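Local coordinates for protein lysozyme C (Equus asinus, PDB 5XUW) that hydrolyses the beta-1,4 linkages between N-acetylmuramic acid and N-acetylglucosamine in bacterial peptidoglycan and binds one calcium ion, at residues S4-A9 against L124-L129; S24-V29 against K118-Y123; C30-E35 against G55-N60; F38-F43 against L84-D89; K62-D67 against N74-M79. All blocks are in the same frame, centred on the assembly; numbering follows the deposited sequence.

Interaction 1 (S4-A9 against L124-L129); sequences SKCELA and LASCNL
The backbones of Cys-6, in the first turn of helix 5-14, and Cys-127, in a short 3-10 segment near the C-terminus, approach to 5.0 Å between their CA atoms, and the two residues are joined there by a disulfide. Both half-cystines hold SG anti to their own carbonyl carbon, at chi1 -69° for Cys-6 and -40° for Cys-127, and the S-S torsion of -77° closes the bridge with left-handed sense. Ser-126 lies beside it, its OG 3.3 Å from Cys-6 SG. This disulfide ties the two ends of the C-type lysozyme chain together, fixing the tail after helix 109-114 to the start of the first helix. Apolar packing flanks the bridge. Both Leu-124 methyls, CD1 and CD2, lie 4.1 Å from Ala-9 CB, and CD2 also reaches Lys-5 CG at 3.9 Å, on the aliphatic part of the lysine chain. A methyl is all that Ala-9 offers, and it also lies 4.3 Å from Cys-127 SG, which suits a small residue between sulfur and leucine. Lysine suits position 5: its methylenes pack on leucine while NZ hydrogen-bonds to Tyr-123 O and makes a cation-pi contact with the Tyr-123 ring. The helix start is held by a capping box, in which Ser-4 OG accepts from Glu-7 N (3.0 Å) and Ser-4 N donates to Glu-7 OE1 (3.3 Å).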
# COMPACT_ATOMS: atom_id res chain seq x y z
N SER A 4 14.11 -2.19 0.89
CA SER A 4 14.76 -1.15 0.10
C SER A 4 13.80 -0.83 -1.03
O SER A 4 12.99 -1.68 -1.42
CB SER A 4 16.10 -1.59 -0.48
OG SER A 4 15.95 -2.51 -1.55
N LYS A 5 13.90 0.37 -1.58
CA LYS A 5 13.07 0.74 -2.72
C LYS A 5 13.12 -0.30 -3.83
O LYS A 5 12.09 -0.73 -4.33
CB LYS A 5 13.48 2.11 -3.25
CG LYS A 5 12.75 2.52 -4.51
CD LYS A 5 12.81 4.02 -4.75
CE LYS A 5 14.20 4.49 -5.10
NZ LYS A 5 14.21 5.96 -5.33
N CYS A 6 14.33 -0.70 -4.23
CA CYS A 6 14.46 -1.65 -5.34
C CYS A 6 14.01 -3.07 -5.02
O CYS A 6 13.46 -3.76 -5.89
CB CYS A 6 15.89 -1.64 -5.88
SG CYS A 6 16.28 -0.09 -6.71
N GLU A 7 14.23 -3.51 -3.78
CA GLU A 7 13.68 -4.77 -3.32
C GLU A 7 12.16 -4.79 -3.48
O GLU A 7 11.60 -5.77 -4.00
CB GLU A 7 14.02 -4.99 -1.85
CG GLU A 7 13.61 -6.35 -1.32
CD GLU A 7 13.87 -6.48 0.17
OE1 GLU A 7 14.26 -5.48 0.81
OE2 GLU A 7 13.67 -7.60 0.67
N LEU A 8 11.51 -3.72 -3.04
CA LEU A 8 10.05 -3.64 -3.15
C LEU A 8 9.61 -3.63 -4.61
O LEU A 8 8.69 -4.34 -4.98
CB LEU A 8 9.49 -2.44 -2.39
CG LEU A 8 7.95 -2.35 -2.39
CD1 LEU A 8 7.31 -3.60 -1.78
CD2 LEU A 8 7.48 -1.09 -1.65
N ALA A 9 10.30 -2.85 -5.43
CA ALA A 9 9.98 -2.77 -6.87
C ALA A 9 9.97 -4.15 -7.53
O ALA A 9 9.04 -4.52 -8.25
CB ALA A 9 10.95 -1.85 -7.57
N LEU A 124 12.74 4.69 -10.10
CA LEU A 124 13.26 3.32 -10.03
C LEU A 124 14.49 3.11 -10.91
O LEU A 124 14.80 1.97 -11.27
CB LEU A 124 12.16 2.32 -10.39
CG LEU A 124 10.89 2.36 -9.53
CD1 LEU A 124 9.92 1.28 -9.99
CD2 LEU A 124 11.22 2.23 -8.04
N ALA A 125 15.23 4.18 -11.19
CA ALA A 125 16.38 4.10 -12.10
C ALA A 125 17.45 3.16 -11.57
O ALA A 125 18.05 2.42 -12.34
CB ALA A 125 16.95 5.49 -12.37
N SER A 126 17.66 3.14 -10.26
CA SER A 126 18.64 2.24 -9.65
C SER A 126 18.21 0.76 -9.66
O SER A 126 19.04 -0.12 -9.44
CB SER A 126 18.97 2.70 -8.24
OG SER A 126 17.81 2.74 -7.41
N CYS A 127 16.93 0.48 -9.92
CA CYS A 127 16.42 -0.90 -9.92
C CYS A 127 16.45 -1.59 -11.29
O CYS A 127 16.09 -2.75 -11.38
CB CYS A 127 14.98 -0.91 -9.39
SG CYS A 127 14.70 0.21 -7.99
N ASN A 128 16.87 -0.92 -12.36
CA ASN A 128 16.89 -1.59 -13.68
C ASN A 128 17.90 -1.05 -14.69
O ASN A 128 18.30 0.12 -14.62
CB ASN A 128 15.47 -1.66 -14.26
CG ASN A 128 14.61 -0.46 -13.89
OD1 ASN A 128 15.10 0.66 -13.81
ND2 ASN A 128 13.33 -0.70 -13.65
N LEU A 129 18.31 -1.91 -15.62
CA LEU A 129 19.36 -1.60 -16.59
C LEU A 129 18.83 -0.70 -17.71
O LEU A 129 18.52 -1.16 -18.81
CB LEU A 129 19.94 -2.89 -17.17

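Interaction 2 (S24-V29 against K118-Y123)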
# COMPACT_ATOMS: atom_id res chain seq x y z
N SER A 24 1.73 2.61 -12.82
CA SER A 24 3.06 2.05 -13.00
C SER A 24 3.61 1.48 -11.71
O SER A 24 3.20 1.88 -10.61
CB SER A 24 4.03 3.12 -13.47
OG SER A 24 4.26 4.06 -12.43
N LEU A 25 4.57 0.59 -11.85
CA LEU A 25 5.32 0.09 -10.72
C LEU A 25 5.90 1.23 -9.87
O LEU A 25 5.86 1.17 -8.65
CB LEU A 25 6.43 -0.83 -11.22
CG LEU A 25 7.21 -1.64 -10.21
CD1 LEU A 25 6.30 -2.59 -9.47
CD2 LEU A 25 8.31 -2.39 -10.96
N ALA A 26 6.43 2.28 -10.50
CA ALA A 26 6.99 3.41 -9.74
C ALA A 26 5.94 4.05 -8.85
O ALA A 26 6.22 4.39 -7.70
CB ALA A 26 7.60 4.44 -10.67
N ASN A 27 4.73 4.21 -9.38
CA ASN A 27 3.63 4.73 -8.56
C ASN A 27 3.30 3.87 -7.35
O ASN A 27 3.09 4.39 -6.25
CB ASN A 27 2.39 4.99 -9.42
CG ASN A 27 2.37 6.38 -9.98
OD1 ASN A 27 2.21 7.34 -9.23
ND2 ASN A 27 2.57 6.52 -11.29
N TRP A 28 3.25 2.56 -7.55
CA TRP A 28 3.01 1.62 -6.45
C TRP A 28 4.11 1.68 -5.37
O TRP A 28 3.82 1.67 -4.16
CB TRP A 28 2.93 0.20 -7.01
CG TRP A 28 1.63 -0.08 -7.69
CD1 TRP A 28 1.40 -0.23 -9.02
CD2 TRP A 28 0.37 -0.23 -7.04
NE1 TRP A 28 0.06 -0.48 -9.24
CE2 TRP A 28 -0.59 -0.47 -8.04
CE3 TRP A 28 -0.03 -0.19 -5.70
CZ2 TRP A 28 -1.94 -0.70 -7.73
CZ3 TRP A 28 -1.36 -0.40 -5.40
CH2 TRP A 28 -2.30 -0.65 -6.41
N VAL A 29 5.37 1.71 -5.81
CA VAL A 29 6.49 1.79 -4.88
C VAL A 29 6.48 3.14 -4.16
O VAL A 29 6.71 3.21 -2.95
CB VAL A 29 7.85 1.53 -5.59
CG1 VAL A 29 9.01 1.70 -4.63
CG2 VAL A 29 7.88 0.12 -6.16
N LYS A 118 3.56 13.65 -10.21
CA LYS A 118 4.98 13.88 -10.16
C LYS A 118 5.67 13.04 -11.23
O LYS A 118 5.17 11.99 -11.65
CB LYS A 118 5.53 13.55 -8.77
CG LYS A 118 4.89 14.35 -7.63
CD LYS A 118 5.58 15.69 -7.41
CE LYS A 118 4.74 16.62 -6.54
NZ LYS A 118 4.56 16.16 -5.14
N ASP A 119 6.82 13.54 -11.67
CA ASP A 119 7.68 12.83 -12.63
C ASP A 119 8.48 11.77 -11.88
O ASP A 119 9.45 12.09 -11.19
CB ASP A 119 8.59 13.85 -13.34
CG ASP A 119 9.73 13.22 -14.11
OD1 ASP A 119 9.66 12.03 -14.49
OD2 ASP A 119 10.72 13.95 -14.36
N LEU A 120 8.05 10.51 -12.03
CA LEU A 120 8.72 9.34 -11.44
C LEU A 120 9.58 8.55 -12.44
O LEU A 120 9.97 7.42 -12.15
CB LEU A 120 7.67 8.40 -10.81
CG LEU A 120 6.70 9.03 -9.82
CD1 LEU A 120 5.69 8.01 -9.29
CD2 LEU A 120 7.46 9.68 -8.67
N SER A 121 9.93 9.16 -13.57
CA SER A 121 10.70 8.49 -14.62
C SER A 121 12.05 7.95 -14.16
O SER A 121 12.51 6.94 -14.69
CB SER A 121 10.92 9.42 -15.82
OG SER A 121 11.58 10.60 -15.43
N GLU A 122 12.68 8.63 -13.20
CA GLU A 122 13.97 8.20 -12.65
C GLU A 122 13.85 7.56 -11.25
O GLU A 122 14.86 7.15 -10.67
CB GLU A 122 14.93 9.38 -12.55
CG GLU A 122 15.12 10.16 -13.85
CD GLU A 122 16.04 11.37 -13.70
OE1 GLU A 122 16.43 11.71 -12.56
OE2 GLU A 122 16.36 11.98 -14.74
N TYR A 123 12.63 7.44 -10.74
CA TYR A 123 12.40 6.99 -9.35
C TYR A 123 12.91 5.57 -9.12
O TYR A 123 13.48 5.28 -8.06
CB TYR A 123 10.90 7.14 -9.00
CG TYR A 123 10.52 6.70 -7.59
CD1 TYR A 123 10.91 7.43 -6.47
CD2 TYR A 123 9.75 5.55 -7.39
CE1 TYR A 123 10.56 7.02 -5.18
CE2 TYR A 123 9.39 5.14 -6.11
CZ TYR A 123 9.79 5.87 -5.01
OH TYR A 123 9.43 5.43 -3.74
O HOH W 1 3.56 9.21 -12.47
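Tyr-123, Leu-120 and Ala-26 carry this contact, in which the loop after helix 109-114 lies against the first turns of helix 25-36. Tyr-123 holds CG anti to its backbone N (chi1 179°), and the CD2-CE2 side of its ring lies against the helix. There CE2 sits 3.6 Å from the carbonyl O of Ala-26 and 3.8 Å from Val-29 CG1, both met obliquely, and CD2 is 4.1 Å from Ala-26 CB. The phenol OH bonds to Glu-33, one turn beyond Val-29, so a tyrosine here combines an apolar flank with a polar end. Ala-26 CB also meets Leu-120 CB at 4.0 Å; a short side chain lets the loop come close to the helix, with CA atoms of these two residues 6.4 Å apart. Leu-120 then reaches across Asn-27 at about a right angle, its CD1 3.5 Å from Asn-27 OD1. That oxygen accepts from the indole NH of Trp-111, while ND2 donates to the N-cap Ser-24 OG and to a water that bonds weakly to Lys-118 O at 3.3 Å. The direct contact is therefore van der Waals packing between a helix flank and an irregular loop. Its polar link across is a weak water bridge, whereas Tyr-123 OH and Asn-27 OD1 are fixed by Glu-33 and Trp-111, and the surface between them depends on shape.

Interaction 3 (C30-E35 against G55-N60); sequences CMAEYE and GLFQLN
Met-31 leaves the helix with CG anti to its backbone N (chi1 175°); chi2 (-90°) then sets SD beside the ring of Phe-57, and chi3 (-72°) turns CE onto its CD1. The result is a Met-aromatic contact at the junction of the alpha and beta parts of the lysozyme fold, where helix 25-36 meets the turn leading into strand 59-60. Met-31 CE lies 3.5 Å from Phe-57 CD1, and SD stands 4.9 Å from the ring centroid, approaching obliquely. The unbranched, flexible thioether chain can fold against the ring. The next residue, Ala-32, puts CB 4.0 Å from Phe-57 CE1 and 4.1 Å from Leu-56 CG; its small size lets the two larger residues fit against the helix, and Leu-8 of helix 5-14 also packs on Ala-32 and Leu-56. Toward the cleft the chemistry changes. Glu-35, probably catalytic as in other C-type lysozymes, crosses Gln-58 obliquely, with OE1 3.5 Å from Gln-58 CB, its backbone O 3.4 Å from Gln-58 CG, and carboxylate and amide nearly coplanar. OE2 accepts from the backbone N of Ala-110, and Trp-108 packs against the side chain. Gln-58 also lies against Asp-53, the other probable catalytic residue. Its amide is held within the type I turn from Gly-55 to Gln-58, whose Gly-55 O accepts both Gln-58 N and, on a lone pair in the carbonyl plane, Gln-58 NE2 at 2.9 Å.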
# COMPACT_ATOMS: atom_id res chain seq x y z
N CYS A 30 6.18 4.20 -4.90
CA CYS A 30 6.08 5.54 -4.32
C CYS A 30 5.02 5.61 -3.22
O CYS A 30 5.26 6.14 -2.13
CB CYS A 30 5.82 6.59 -5.41
SG CYS A 30 6.08 8.30 -4.87
N MET A 31 3.85 5.02 -3.48
CA MET A 31 2.80 5.01 -2.46
C MET A 31 3.33 4.33 -1.20
O MET A 31 3.15 4.86 -0.10
CB MET A 31 1.54 4.32 -3.00
CG MET A 31 0.41 4.13 -1.99
SD MET A 31 0.47 2.58 -1.07
CE MET A 31 0.01 1.42 -2.36
N ALA A 32 4.04 3.22 -1.34
CA ALA A 32 4.57 2.54 -0.16
C ALA A 32 5.60 3.39 0.58
O ALA A 32 5.60 3.42 1.82
CB ALA A 32 5.17 1.19 -0.54
N GLU A 33 6.47 4.10 -0.15
CA GLU A 33 7.49 4.92 0.50
C GLU A 33 6.84 5.98 1.38
O GLU A 33 7.24 6.17 2.53
CB GLU A 33 8.43 5.62 -0.49
CG GLU A 33 9.60 6.29 0.23
CD GLU A 33 10.68 6.86 -0.67
OE1 GLU A 33 10.66 6.69 -1.90
OE2 GLU A 33 11.59 7.51 -0.10
N TYR A 34 5.85 6.67 0.85
CA TYR A 34 5.27 7.79 1.58
C TYR A 34 4.18 7.39 2.59
O TYR A 34 3.96 8.11 3.55
CB TYR A 34 4.84 8.90 0.60
CG TYR A 34 6.08 9.50 -0.04
CD1 TYR A 34 6.82 10.49 0.62
CD2 TYR A 34 6.57 9.02 -1.25
CE1 TYR A 34 7.98 11.01 0.08
CE2 TYR A 34 7.74 9.53 -1.79
CZ TYR A 34 8.43 10.54 -1.12
OH TYR A 34 9.60 11.04 -1.65
N GLU A 35 3.56 6.22 2.40
CA GLU A 35 2.58 5.72 3.37
C GLU A 35 3.25 5.12 4.61
O GLU A 35 2.81 5.40 5.73
CB GLU A 35 1.65 4.68 2.73
CG GLU A 35 0.61 5.29 1.78
CD GLU A 35 -0.44 6.14 2.47
OE1 GLU A 35 -0.61 6.02 3.70
OE2 GLU A 35 -1.10 6.93 1.77
N GLY A 55 0.34 -1.47 8.10
CA GLY A 55 1.30 -2.10 7.23
C GLY A 55 1.89 -1.22 6.15
O GLY A 55 1.74 0.01 6.17
N LEU A 56 2.56 -1.88 5.21
CA LEU A 56 3.28 -1.25 4.10
C LEU A 56 2.42 -0.30 3.28
O LEU A 56 2.90 0.75 2.83
CB LEU A 56 3.86 -2.33 3.19
CG LEU A 56 4.79 -1.94 2.04
CD1 LEU A 56 6.09 -1.36 2.58
CD2 LEU A 56 5.09 -3.15 1.18
N PHE A 57 1.16 -0.70 3.04
CA PHE A 57 0.21 0.10 2.28
C PHE A 57 -0.84 0.79 3.15
O PHE A 57 -1.82 1.31 2.62
CB PHE A 57 -0.49 -0.77 1.24
CG PHE A 57 0.45 -1.54 0.34
CD1 PHE A 57 1.52 -0.91 -0.28
CD2 PHE A 57 0.22 -2.89 0.08
CE1 PHE A 57 2.37 -1.62 -1.12
CE2 PHE A 57 1.06 -3.60 -0.76
CZ PHE A 57 2.13 -2.96 -1.37
N GLN A 58 -0.65 0.79 4.47
CA GLN A 58 -1.50 1.52 5.40
C GLN A 58 -2.99 1.29 5.13
O GLN A 58 -3.77 2.22 4.92
CB GLN A 58 -1.12 3.01 5.38
CG GLN A 58 0.21 3.28 6.04
CD GLN A 58 0.16 3.11 7.55
OE1 GLN A 58 -0.27 4.01 8.27
NE2 GLN A 58 0.57 1.94 8.03
N LEU A 59 -3.36 0.01 5.17
CA LEU A 59 -4.72 -0.42 4.88
C LEU A 59 -5.59 -0.27 6.12
O LEU A 59 -5.19 -0.70 7.21
CB LEU A 59 -4.72 -1.85 4.36
CG LEU A 59 -3.88 -2.07 3.11
CD1 LEU A 59 -3.60 -3.54 2.88
CD2 LEU A 59 -4.55 -1.43 1.89
N ASN A 60 -6.74 0.39 5.97
CA ASN A 60 -7.55 0.79 7.11
C ASN A 60 -8.51 -0.28 7.63
O ASN A 60 -8.99 -1.13 6.88
CB ASN A 60 -8.29 2.12 6.84
CG ASN A 60 -9.45 1.98 5.88
OD1 ASN A 60 -10.41 1.26 6.15
ND2 ASN A 60 -9.39 2.70 4.77

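Interaction 4 (F38-F43 against L84-D89). With CA (calcium ion), chain C.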
# COMPACT_ATOMS: atom_id res chain seq x y z
N PHE A 38 8.41 2.19 3.67
CA PHE A 38 8.78 0.81 3.32
C PHE A 38 8.74 -0.21 4.47
O PHE A 38 9.28 -1.31 4.31
CB PHE A 38 10.16 0.75 2.65
CG PHE A 38 10.27 1.53 1.36
CD1 PHE A 38 9.30 1.40 0.36
CD2 PHE A 38 11.34 2.37 1.15
CE1 PHE A 38 9.41 2.11 -0.82
CE2 PHE A 38 11.45 3.09 -0.05
CZ PHE A 38 10.49 2.94 -1.03
N ASN A 39 8.08 0.13 5.57
CA ASN A 39 8.06 -0.68 6.78
C ASN A 39 6.75 -1.46 6.89
O ASN A 39 5.68 -0.87 7.02
CB ASN A 39 8.23 0.23 8.00
CG ASN A 39 8.50 -0.54 9.29
OD1 ASN A 39 8.30 -1.75 9.37
ND2 ASN A 39 8.97 0.17 10.30
N THR A 40 6.86 -2.79 6.85
CA THR A 40 5.68 -3.66 6.93
C THR A 40 4.98 -3.56 8.28
O THR A 40 3.83 -3.95 8.39
CB THR A 40 6.03 -5.14 6.70
OG1 THR A 40 6.98 -5.58 7.68
CG2 THR A 40 6.59 -5.36 5.31
N ARG A 41 5.67 -3.07 9.31
CA ARG A 41 5.07 -2.89 10.63
C ARG A 41 4.51 -1.48 10.88
O ARG A 41 4.15 -1.16 12.02
CB ARG A 41 6.09 -3.23 11.70
CG ARG A 41 6.62 -4.63 11.54
CD ARG A 41 7.34 -5.08 12.79
NE ARG A 41 7.81 -6.45 12.64
CZ ARG A 41 8.33 -7.19 13.62
NH1 ARG A 41 8.46 -6.71 14.85
NH2 ARG A 41 8.73 -8.43 13.35
N ALA A 42 4.43 -0.66 9.84
CA ALA A 42 3.90 0.70 9.97
C ALA A 42 2.48 0.64 10.51
O ALA A 42 1.70 -0.25 10.16
CB ALA A 42 3.94 1.42 8.64
N PHE A 43 2.16 1.56 11.41
CA PHE A 43 0.86 1.58 12.06
C PHE A 43 0.49 3.00 12.45
O PHE A 43 1.26 3.66 13.15
CB PHE A 43 0.85 0.66 13.29
CG PHE A 43 -0.45 0.70 14.05
CD1 PHE A 43 -1.56 0.01 13.57
CD2 PHE A 43 -0.57 1.44 15.21
CE1 PHE A 43 -2.77 0.06 14.25
CE2 PHE A 43 -1.77 1.49 15.90
CZ PHE A 43 -2.87 0.80 15.42
N LEU A 84 0.91 -6.88 9.13
CA LEU A 84 2.06 -6.43 9.90
C LEU A 84 3.22 -7.42 9.90
O LEU A 84 4.24 -7.16 10.52
CB LEU A 84 1.63 -6.12 11.34
CG LEU A 84 0.63 -4.98 11.54
CD1 LEU A 84 0.25 -4.89 13.01
CD2 LEU A 84 1.17 -3.65 11.05
N ASP A 85 3.08 -8.55 9.21
CA ASP A 85 4.16 -9.55 9.14
C ASP A 85 5.10 -9.22 7.98
O ASP A 85 4.95 -8.19 7.32
CB ASP A 85 3.58 -10.97 9.04
CG ASP A 85 2.87 -11.22 7.75
OD1 ASP A 85 2.30 -10.26 7.21
OD2 ASP A 85 2.86 -12.38 7.26
N ASP A 86 6.10 -10.08 7.75
CA ASP A 86 7.13 -9.77 6.76
C ASP A 86 6.66 -9.98 5.33
O ASP A 86 7.15 -9.30 4.42
CB ASP A 86 8.40 -10.60 6.98
CG ASP A 86 9.21 -10.15 8.18
OD1 ASP A 86 8.78 -9.23 8.90
OD2 ASP A 86 10.30 -10.71 8.39
N ASN A 87 5.74 -10.93 5.12
CA ASN A 87 5.33 -11.29 3.77
C ASN A 87 4.17 -10.40 3.34
O ASN A 87 3.23 -10.23 4.09
CB ASN A 87 4.92 -12.75 3.70
CG ASN A 87 4.79 -13.23 2.27
OD1 ASN A 87 5.79 -13.58 1.62
ND2 ASN A 87 3.58 -13.23 1.77
N ILE A 88 4.25 -9.83 2.14
CA ILE A 88 3.27 -8.82 1.71
C ILE A 88 2.32 -9.29 0.60
O ILE A 88 1.61 -8.49 0.02
CB ILE A 88 3.94 -7.49 1.29
CG1 ILE A 88 4.85 -7.66 0.06
CG2 ILE A 88 4.72 -6.90 2.46
CD1 ILE A 88 5.21 -6.35 -0.61
N ASP A 89 2.31 -10.59 0.31
CA ASP A 89 1.41 -11.11 -0.71
C ASP A 89 -0.05 -10.78 -0.42
O ASP A 89 -0.78 -10.37 -1.34
CB ASP A 89 1.58 -12.62 -0.89
CG ASP A 89 2.90 -12.98 -1.56
OD1 ASP A 89 3.63 -12.08 -2.01
OD2 ASP A 89 3.22 -14.19 -1.62
CA CA C . 1.20 -9.66 5.21
O HOH W 2 6.94 -7.38 9.91
O HOH W 3 2.54 -7.77 5.89
O HOH W 4 1.09 -12.02 5.27
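Thr-40 presses against the calcium-binding loop of this lysozyme, its CB 3.3 Å from Asp-85 O and its CG2 3.7 Å from Ile-88 CG2, the two side chains crossing at about a right angle. This is the tight side: a beta-branched threonine offers a methyl to isoleucine while its hydroxyl bonds to the amino terminus at Lys-1. Nearby Leu-84 CA directs a CH...O contact at Thr-40 O (3.4 Å), and Leu-84 CD2 lies by Ala-42 O. The solvent side is looser, bridged by one water that accepts from Arg-41 NE at the guanidinium edge, bonds to Thr-40 OG1, and donates to Leu-84 O and Asp-86 OD1. Arg-41 NH2 and Asp-86 OD1 lie 4.5 Å apart, beyond salt-bridge range, where their opposite charges may still attract. The carbonyl O of Lys-82, OD1 of Asp-90 and of Asp-91, and two waters complete the calcium shell, in which Asp-85 OD1 and Asn-87 O each bind the ion at 2.4 Å.

Interaction 5 (K62-D67 against N74-M79); sequences KWWCKD and NACNIM
Trp-63 O accepts from Ala-75 N and Trp-64 O from Cys-76 N, both at 2.9 Å, so successive carbonyls of segment 62-67, in the disulfide-rich long loop of the lysozyme beta domain, receive the N-H groups of the two central residues of the type I turn Asn-74 to Asn-77. The second bond uses a lone pair in the carbonyl plane. Further along, Lys-66 N donates to Ile-78 O (2.9 Å), almost in line with the C=O, and a single beta bridge pairs Lys-66 with Met-79. Side chains pack outside these backbone bonds. Trp-64 CE3 lies 3.6 Å from Ala-75 CB and 3.9 Å from Cys-76 SG, a sulfur-aromatic contact approached obliquely; the broad indole can meet both. Ile-78 CG2 rests on Cys-65 CB. Farther out, disulfides run from Cys-65 to Cys-80 and from Cys-76 to Cys-94, the latter joining the loop to helix 89-100, whose Arg-97 and Val-98 touch Trp-64. On the rim the long Lys-66 chain, extended beyond CG, runs obliquely past Met-79, with Lys-66 CE 3.5 Å from Met-79 SD.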
# COMPACT_ATOMS: atom_id res chain seq x y z
N LYS A 62 -11.53 0.05 8.75
CA LYS A 62 -12.95 0.36 8.58
C LYS A 62 -13.52 -0.28 7.32
O LYS A 62 -14.66 -0.74 7.34
CB LYS A 62 -13.16 1.88 8.54
CG LYS A 62 -14.59 2.30 8.24
CD LYS A 62 -14.79 3.78 8.50
CE LYS A 62 -16.20 4.22 8.17
NZ LYS A 62 -16.41 5.65 8.53
N TRP A 63 -12.76 -0.27 6.23
CA TRP A 63 -13.23 -0.82 4.96
C TRP A 63 -12.54 -2.08 4.50
O TRP A 63 -13.16 -2.87 3.79
CB TRP A 63 -13.12 0.25 3.86
CG TRP A 63 -14.17 1.34 3.95
CD1 TRP A 63 -15.43 1.23 4.47
CD2 TRP A 63 -14.05 2.68 3.46
NE1 TRP A 63 -16.09 2.43 4.36
CE2 TRP A 63 -15.27 3.33 3.74
CE3 TRP A 63 -13.03 3.39 2.82
CZ2 TRP A 63 -15.50 4.67 3.40
CZ3 TRP A 63 -13.25 4.73 2.48
CH2 TRP A 63 -14.48 5.35 2.78
N TRP A 64 -11.28 -2.29 4.89
CA TRP A 64 -10.44 -3.26 4.21
C TRP A 64 -10.08 -4.48 5.04
O TRP A 64 -10.18 -5.59 4.55
CB TRP A 64 -9.18 -2.57 3.68
CG TRP A 64 -9.54 -1.41 2.80
CD1 TRP A 64 -9.28 -0.09 3.03
CD2 TRP A 64 -10.27 -1.47 1.58
NE1 TRP A 64 -9.78 0.68 2.02
CE2 TRP A 64 -10.40 -0.14 1.11
CE3 TRP A 64 -10.81 -2.51 0.82
CZ2 TRP A 64 -11.06 0.18 -0.08
CZ3 TRP A 64 -11.47 -2.20 -0.37
CH2 TRP A 64 -11.59 -0.86 -0.81
N CYS A 65 -9.65 -4.28 6.27
CA CYS A 65 -9.31 -5.40 7.17
C CYS A 65 -10.09 -5.28 8.46
O CYS A 65 -10.68 -4.23 8.75
CB CYS A 65 -7.80 -5.45 7.46
SG CYS A 65 -7.12 -4.05 8.37
N LYS A 66 -10.08 -6.35 9.24
CA LYS A 66 -10.75 -6.35 10.54
C LYS A 66 -9.80 -6.61 11.70
O LYS A 66 -8.99 -7.54 11.68
CB LYS A 66 -11.93 -7.32 10.55
CG LYS A 66 -11.60 -8.79 10.37
CD LYS A 66 -12.65 -9.68 11.01
CE LYS A 66 -12.41 -11.13 10.62
NZ LYS A 66 -13.01 -12.10 11.57
N ASP A 67 -9.86 -5.73 12.68
CA ASP A 67 -9.34 -6.00 14.01
C ASP A 67 -10.61 -5.99 14.85
O ASP A 67 -11.67 -5.57 14.38
CB ASP A 67 -8.28 -4.98 14.44
CG ASP A 67 -8.76 -3.53 14.40
OD1 ASP A 67 -9.93 -3.25 14.72
OD2 ASP A 67 -7.94 -2.65 14.06
N ASN A 74 -14.47 -5.05 6.04
CA ASN A 74 -13.52 -6.13 5.81
C ASN A 74 -13.57 -6.63 4.36
O ASN A 74 -13.66 -7.83 4.09
CB ASN A 74 -13.79 -7.26 6.81
CG ASN A 74 -12.70 -8.32 6.82
OD1 ASN A 74 -11.56 -8.07 6.40
ND2 ASN A 74 -13.04 -9.50 7.29
N ALA A 75 -13.49 -5.68 3.43
CA ALA A 75 -13.57 -6.00 2.00
C ALA A 75 -12.44 -6.89 1.47
O ALA A 75 -12.60 -7.56 0.45
CB ALA A 75 -13.66 -4.72 1.18
N CYS A 76 -11.29 -6.90 2.16
CA CYS A 76 -10.19 -7.82 1.83
C CYS A 76 -10.25 -9.16 2.57
O CYS A 76 -9.39 -10.01 2.36
CB CYS A 76 -8.84 -7.15 2.08
SG CYS A 76 -8.60 -5.69 1.06
N ASN A 77 -11.25 -9.35 3.44
CA ASN A 77 -11.49 -10.62 4.12
C ASN A 77 -10.24 -11.08 4.87
O ASN A 77 -9.73 -12.18 4.67
CB ASN A 77 -11.95 -11.68 3.10
CG ASN A 77 -12.44 -12.95 3.75
OD1 ASN A 77 -12.86 -12.96 4.91
ND2 ASN A 77 -12.38 -14.05 3.01
N ILE A 78 -9.73 -10.20 5.73
CA ILE A 78 -8.45 -10.46 6.37
C ILE A 78 -8.31 -9.75 7.71
O ILE A 78 -8.79 -8.62 7.90
CB ILE A 78 -7.30 -10.07 5.40
CG1 ILE A 78 -5.98 -10.69 5.84
CG2 ILE A 78 -7.19 -8.56 5.22
CD1 ILE A 78 -4.89 -10.55 4.80
N MET A 79 -7.66 -10.43 8.65
CA MET A 79 -7.31 -9.86 9.94
C MET A 79 -6.23 -8.81 9.74
O MET A 79 -5.27 -9.05 9.01
CB MET A 79 -6.80 -10.94 10.91
CG MET A 79 -7.48 -10.93 12.25
SD MET A 79 -9.20 -11.40 12.09
CE MET A 79 -9.79 -11.07 13.74

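Interaction 3 is the buried one, near the centre of the chain, and interactions 1, 2 and 5 lie at the surface, with interaction 4 partly buried. Interactions 2 and 3 share helix 25-36 and meet through Tyr-123; Leu-8 of interaction 1 packs on Ala-32, Leu-56, Phe-38 and Ile-88, linking interactions 1, 3 and 4. Interactions 1 and 5 lie on opposite sides of the chain's centre, about 30 Å apart between centres. Interaction 1 has its disulfide across the contact, whereas in interaction 5 the cysteines bridge outward and backbone hydrogen bonds join 62-67 to 74-79. Apolar packing dominates interaction 3, giving way to polar groups at the cleft; in interaction 4 a water bridges the segments and calcium binds 84-89.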